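Local structure of proline dehydrogenase (Bradyrhizobium japonicum USDA 110, 3HAZ) at residues G763-I768 with Y914-G919; L797-V802 with T878-L883. The protein probably oxidises proline to glutamate in two steps, pairing an FAD-dependent proline dehydrogenase with an NAD-dependent aldehyde dehydrogenase that converts glutamate semialdehyde. All coordinates share one frame; numbering follows the deposited sequence.

Contact 1: G763-I768 with Y914-G919; sequences GINAMI and YGLTLG
Two neighbouring parallel strands of the seven-stranded sheet in the aldehyde dehydrogenase part, 765-769 and 917-921, meet where residues 765-768 and 917-919 run at 18° to each other. The C-terminal half is the tight one. Gly919 N donates to Ala766 O in the carbonyl plane (2.9 Å), and Gly919 O receives Ile768 N at 2.7 Å. A side chain at Gly919 would run into Met767 CE, so the glycine leaves room for that methyl, while Leu918 CD1 rests on Ala766 O (3.3 Å). Toward the N-terminal ends the pair opens and water enters. Water 3 bridges Ala766 N and Thr917 O, which are 3.9 Å apart, and water 2 links Asn765 OD1 to Leu916 N. Asn765, with CG anti to its carbonyl carbon (chi1 -51°), spans this gap. Thr917 N approaches its OD1 from above the amide plane (3.1 Å, 172° at the hydrogen), and ND2 donates to the carbonyls of Cys794, a predicted active-site residue, and Ala796. An alanine in place of Asn765 would remove the acceptor of Thr917 N and water 2 and the ND2 donor, and would probably loosen the 794-796 segment against the strand ends. Thr917 OG1 bonds to Ser795 O, and Leu916 touches the bound NAD. At the partly exposed margin, the Tyr914 ring lays one face over Gly763 C, and Ile764 CG1 meets Tyr914 CD2 obliquely at 3.7 Å.

Contact 2: L797-V802 with T878-L883; sequences LRLLFV and TEAGQL
Strand 797-803 and the short 3-10 turn 880-882 approach without backbone pairing, their nearest CA atoms, Leu799 and Ala880, lying 7.8 Å apart. Arg798 leaves the extended conformation (psi -27°), and the N-H groups of Arg798 and Leu799 both face Asn765 O, in the manner of a classic beta bulge; as a result the CB atoms of these consecutive residues both point toward the 878-883 loop. The side-chain contacts are apolar, and the two segments exchange no polar bond. Ala880 CB lies between two side chains of the strand, 3.8 Å from Leu799 CD2 and equally far from Phe801 CZ. Leu799 reaches it with CG anti to the backbone N (chi1 -176°), whereas Phe801, with CG anti to its carbonyl carbon, swings its ring tip over to the methyl and meets it obliquely. Leu883, also with CG anti to the backbone N, brings CD2 against Leu799 CB (4.1 Å) and over Arg798 O. The arginine itself turns away beyond CB, its NH1 donating to Gly791 O, while Arg798 O is bonded to His893 ND1. The loop holds its own shape. Gln882, its chain extended, reaches back along the loop so that OE1 takes Glu879 N on a lone pair (3.0 Å, 163° at the hydrogen) and, weakly, Thr878 N; Leu883 N closes the turn on Ala880 O at 2.8 Å. Ala908 of helix 902-911 touches both Ala880 and Phe801, so turn and helix share one face of the sheet. This is packing of a connection, here the one between parallel strands 873-876 and 891-897, onto the central sheet of an alpha/beta aldehyde dehydrogenase catalytic domain; farther along the same loop, Glu886 binds NAD.

Both contacts belong to one sheet, since strands 765-769 and 797-803 lie side by side: Met767 O faces Phe801 N at 2.7 Å, a probable hydrogen bond. Contact 1 works within the sheet, through main-chain bonds, an amide side chain and bridging water; contact 2 works across its face, through aliphatic groups and a ring. Both are largely buried, but 878-883 runs out to exposed Thr878 and Glu879. Ile764 touches Leu883, joining the two directly, and Ile909 of helix 902-911 packs on both Ala766 and Phe801. Glu886 bonds Gly763 N and lies close to Arg798, so both contacts border the cofactor site.

Contact 1: G763-I768 with Y914-G919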
loop_
_atom_site.group_PDB
_atom_site.type_symbol
_atom_site.label_atom_id
_atom_site.label_comp_id
_atom_site.label_asym_id
_atom_site.label_seq_id
_atom_site.Cartn_x
_atom_site.Cartn_y
_atom_site.Cartn_z
ATOM N N GLY A 763 -18.226 46.572 2.749
ATOM C CA GLY A 763 -17.407 46.676 1.561
ATOM C C GLY A 763 -18.053 47.603 0.547
ATOM O O GLY A 763 -19.238 47.909 0.637
ATOM N N ILE A 764 -17.252 48.072 -0.399
ATOM C CA ILE A 764 -17.767 48.700 -1.607
ATOM C C ILE A 764 -17.361 47.754 -2.729
ATOM O O ILE A 764 -16.302 47.896 -3.342
ATOM C CB ILE A 764 -17.210 50.131 -1.790
ATOM C CG1 ILE A 764 -17.496 50.957 -0.529
ATOM C CG2 ILE A 764 -17.813 50.795 -3.029
ATOM C CD1 ILE A 764 -17.003 52.396 -0.574
ATOM N N ASN A 765 -18.201 46.749 -2.956
ATOM C CA ASN A 765 -17.836 45.625 -3.807
ATOM C C ASN A 765 -18.022 45.932 -5.289
ATOM O O ASN A 765 -19.086 46.383 -5.708
ATOM C CB ASN A 765 -18.627 44.378 -3.391
ATOM C CG ASN A 765 -18.523 44.099 -1.897
ATOM O OD1 ASN A 765 -17.437 44.139 -1.323
ATOM N ND2 ASN A 765 -19.657 43.834 -1.261
ATOM N N ALA A 766 -16.971 45.682 -6.065
ATOM C CA ALA A 766 -16.959 45.959 -7.495
ATOM C C ALA A 766 -17.108 44.689 -8.309
ATOM O O ALA A 766 -16.847 43.585 -7.823
ATOM C CB ALA A 766 -15.660 46.666 -7.886
ATOM N N MET A 767 -17.537 44.858 -9.553
ATOM C CA MET A 767 -17.435 43.812 -10.557
ATOM C C MET A 767 -16.772 44.397 -11.796
ATOM O O MET A 767 -17.051 45.530 -12.179
ATOM C CB MET A 767 -18.805 43.242 -10.927
ATOM C CG MET A 767 -18.741 42.270 -12.106
ATOM S SD MET A 767 -20.330 41.547 -12.560
ATOM C CE MET A 767 -20.624 40.425 -11.191
ATOM N N ILE A 768 -15.885 43.627 -12.415
ATOM C CA ILE A 768 -15.296 44.032 -13.681
ATOM C C ILE A 768 -15.799 43.101 -14.777
ATOM O O ILE A 768 -15.637 41.881 -14.693
ATOM C CB ILE A 768 -13.762 44.001 -13.628
ATOM C CG1 ILE A 768 -13.251 44.856 -12.463
ATOM C CG2 ILE A 768 -13.168 44.468 -14.952
ATOM C CD1 ILE A 768 -11.744 44.772 -12.262
ATOM N N TYR A 914 -11.574 49.205 1.074
ATOM C CA TYR A 914 -12.349 47.993 1.334
ATOM C C TYR A 914 -11.802 46.806 0.530
ATOM O O TYR A 914 -10.991 46.988 -0.376
ATOM C CB TYR A 914 -13.833 48.234 1.033
ATOM C CG TYR A 914 -14.496 49.172 2.021
ATOM C CD1 TYR A 914 -14.941 48.706 3.254
ATOM C CD2 TYR A 914 -14.660 50.524 1.734
ATOM C CE1 TYR A 914 -15.542 49.552 4.168
ATOM C CE2 TYR A 914 -15.264 51.387 2.653
ATOM C CZ TYR A 914 -15.703 50.891 3.865
ATOM O OH TYR A 914 -16.302 51.722 4.789
ATOM N N GLY A 915 -12.226 45.593 0.873
ATOM C CA GLY A 915 -11.754 44.413 0.167
ATOM C C GLY A 915 -12.507 43.151 0.531
ATOM O O GLY A 915 -11.917 42.178 0.996
ATOM N N LEU A 916 -13.817 43.163 0.320
ATOM C CA LEU A 916 -14.655 42.028 0.685
ATOM C C LEU A 916 -14.894 41.091 -0.505
ATOM O O LEU A 916 -14.300 40.014 -0.576
ATOM C CB LEU A 916 -15.977 42.509 1.290
ATOM C CG LEU A 916 -16.838 41.433 1.958
ATOM C CD1 LEU A 916 -16.016 40.603 2.950
ATOM C CD2 LEU A 916 -18.014 42.088 2.658
ATOM N N THR A 917 -15.759 41.487 -1.437
ATOM C CA THR A 917 -15.967 40.678 -2.645
ATOM C C THR A 917 -15.614 41.430 -3.927
ATOM O O THR A 917 -15.720 42.659 -4.002
ATOM C CB THR A 917 -17.419 40.136 -2.770
ATOM O OG1 THR A 917 -18.349 41.229 -2.758
ATOM C CG2 THR A 917 -17.744 39.188 -1.626
ATOM N N LEU A 918 -15.208 40.669 -4.939
ATOM C CA LEU A 918 -14.965 41.205 -6.266
ATOM C C LEU A 918 -15.476 40.229 -7.321
ATOM O O LEU A 918 -15.198 39.033 -7.256
ATOM C CB LEU A 918 -13.475 41.461 -6.480
ATOM C CG LEU A 918 -13.132 41.793 -7.936
ATOM C CD1 LEU A 918 -13.599 43.201 -8.291
ATOM C CD2 LEU A 918 -11.656 41.635 -8.215
ATOM N N GLY A 919 -16.229 40.744 -8.288
ATOM C CA GLY A 919 -16.694 39.933 -9.397
ATOM C C GLY A 919 -15.878 40.197 -10.650
ATOM O O GLY A 919 -15.531 41.341 -10.932
HETATM O O HOH W 1 -13.338 46.307 -2.816
HETATM O O HOH W 2 -15.146 45.501 -0.987
HETATM O O HOH W 3 -14.279 44.715 -4.988
#

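Contact 2: L797-V802 with T878-L883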
loop_
_atom_site.group_PDB
_atom_site.type_symbol
_atom_site.label_atom_id
_atom_site.label_comp_id
_atom_site.label_asym_id
_atom_site.label_seq_id
_atom_site.Cartn_x
_atom_site.Cartn_y
_atom_site.Cartn_z
ATOM N N LEU A 797 -22.950 43.462 -4.786
ATOM C CA LEU A 797 -22.340 44.309 -5.797
ATOM C C LEU A 797 -22.810 45.755 -5.648
ATOM O O LEU A 797 -24.013 46.026 -5.626
ATOM C CB LEU A 797 -22.686 43.784 -7.188
ATOM C CG LEU A 797 -22.217 44.648 -8.363
ATOM C CD1 LEU A 797 -20.694 44.833 -8.347
ATOM C CD2 LEU A 797 -22.668 44.016 -9.660
ATOM N N ARG A 798 -21.857 46.680 -5.550
ATOM C CA ARG A 798 -22.170 48.099 -5.419
ATOM C C ARG A 798 -21.664 48.892 -6.621
ATOM O O ARG A 798 -22.215 49.943 -6.955
ATOM C CB ARG A 798 -21.572 48.678 -4.127
ATOM C CG ARG A 798 -21.787 47.814 -2.894
ATOM C CD ARG A 798 -23.262 47.706 -2.545
ATOM N NE ARG A 798 -23.480 47.077 -1.242
ATOM C CZ ARG A 798 -24.679 46.746 -0.770
ATOM N NH1 ARG A 798 -24.795 46.182 0.424
ATOM N NH2 ARG A 798 -25.767 46.976 -1.497
ATOM N N LEU A 799 -20.617 48.389 -7.269
ATOM C CA LEU A 799 -19.978 49.135 -8.346
ATOM C C LEU A 799 -19.603 48.260 -9.541
ATOM O O LEU A 799 -18.677 47.459 -9.463
ATOM C CB LEU A 799 -18.738 49.855 -7.818
ATOM C CG LEU A 799 -18.022 50.761 -8.816
ATOM C CD1 LEU A 799 -19.005 51.748 -9.424
ATOM C CD2 LEU A 799 -16.872 51.492 -8.135
ATOM N N LEU A 800 -20.316 48.424 -10.653
ATOM C CA LEU A 800 -20.008 47.674 -11.869
ATOM C C LEU A 800 -19.117 48.477 -12.808
ATOM O O LEU A 800 -19.472 49.586 -13.203
ATOM C CB LEU A 800 -21.294 47.277 -12.606
ATOM C CG LEU A 800 -21.141 46.632 -13.992
ATOM C CD1 LEU A 800 -20.460 45.257 -13.922
ATOM C CD2 LEU A 800 -22.497 46.513 -14.657
ATOM N N PHE A 801 -17.960 47.914 -13.153
ATOM C CA PHE A 801 -17.127 48.451 -14.225
ATOM C C PHE A 801 -17.399 47.631 -15.487
ATOM O O PHE A 801 -17.314 46.405 -15.464
ATOM C CB PHE A 801 -15.641 48.351 -13.876
ATOM C CG PHE A 801 -15.210 49.220 -12.725
ATOM C CD1 PHE A 801 -14.784 50.527 -12.942
ATOM C CD2 PHE A 801 -15.187 48.720 -11.428
ATOM C CE1 PHE A 801 -14.357 51.319 -11.892
ATOM C CE2 PHE A 801 -14.771 49.511 -10.374
ATOM C CZ PHE A 801 -14.352 50.811 -10.603
ATOM N N VAL A 802 -17.731 48.304 -16.583
ATOM C CA VAL A 802 -18.056 47.625 -17.833
ATOM C C VAL A 802 -17.347 48.304 -19.002
ATOM O O VAL A 802 -17.331 49.533 -19.090
ATOM C CB VAL A 802 -19.572 47.634 -18.090
ATOM C CG1 VAL A 802 -20.108 49.064 -18.020
ATOM C CG2 VAL A 802 -19.877 47.006 -19.445
ATOM N N THR A 878 -19.476 59.166 -13.451
ATOM C CA THR A 878 -18.402 59.582 -14.340
ATOM C C THR A 878 -17.120 58.879 -13.929
ATOM O O THR A 878 -16.371 58.386 -14.770
ATOM C CB THR A 878 -18.174 61.104 -14.268
ATOM O OG1 THR A 878 -19.313 61.787 -14.803
ATOM C CG2 THR A 878 -16.938 61.495 -15.059
ATOM N N GLU A 879 -16.870 58.837 -12.624
ATOM C CA GLU A 879 -15.718 58.114 -12.095
ATOM C C GLU A 879 -16.045 57.435 -10.761
ATOM O O GLU A 879 -16.946 57.869 -10.037
ATOM C CB GLU A 879 -14.514 59.046 -11.949
ATOM C CG GLU A 879 -14.776 60.262 -11.090
ATOM C CD GLU A 879 -13.640 61.264 -11.147
ATOM O OE1 GLU A 879 -12.614 60.967 -11.797
ATOM O OE2 GLU A 879 -13.773 62.347 -10.539
ATOM N N ALA A 880 -15.309 56.370 -10.451
ATOM C CA ALA A 880 -15.586 55.553 -9.274
ATOM C C ALA A 880 -15.458 56.370 -7.995
ATOM O O ALA A 880 -16.139 56.101 -7.009
ATOM C CB ALA A 880 -14.652 54.354 -9.229
ATOM N N GLY A 881 -14.580 57.369 -8.028
ATOM C CA GLY A 881 -14.360 58.239 -6.887
ATOM C C GLY A 881 -15.628 58.893 -6.363
ATOM O O GLY A 881 -15.664 59.346 -5.224
ATOM N N GLN A 882 -16.672 58.943 -7.185
ATOM C CA GLN A 882 -17.941 59.520 -6.744
ATOM C C GLN A 882 -18.649 58.635 -5.722
ATOM O O GLN A 882 -19.505 59.110 -4.979
ATOM C CB GLN A 882 -18.877 59.780 -7.924
ATOM C CG GLN A 882 -18.362 60.780 -8.932
ATOM C CD GLN A 882 -19.303 60.930 -10.109
ATOM O OE1 GLN A 882 -19.036 60.428 -11.199
ATOM N NE2 GLN A 882 -20.423 61.607 -9.890
ATOM N N LEU A 883 -18.309 57.349 -5.700
ATOM C CA LEU A 883 -18.864 56.437 -4.701
ATOM C C LEU A 883 -17.882 56.290 -3.547
ATOM O O LEU A 883 -16.805 55.720 -3.712
ATOM C CB LEU A 883 -19.169 55.069 -5.319
ATOM C CG LEU A 883 -19.811 54.030 -4.395
ATOM C CD1 LEU A 883 -21.136 54.552 -3.869
ATOM C CD2 LEU A 883 -20.005 52.686 -5.113
#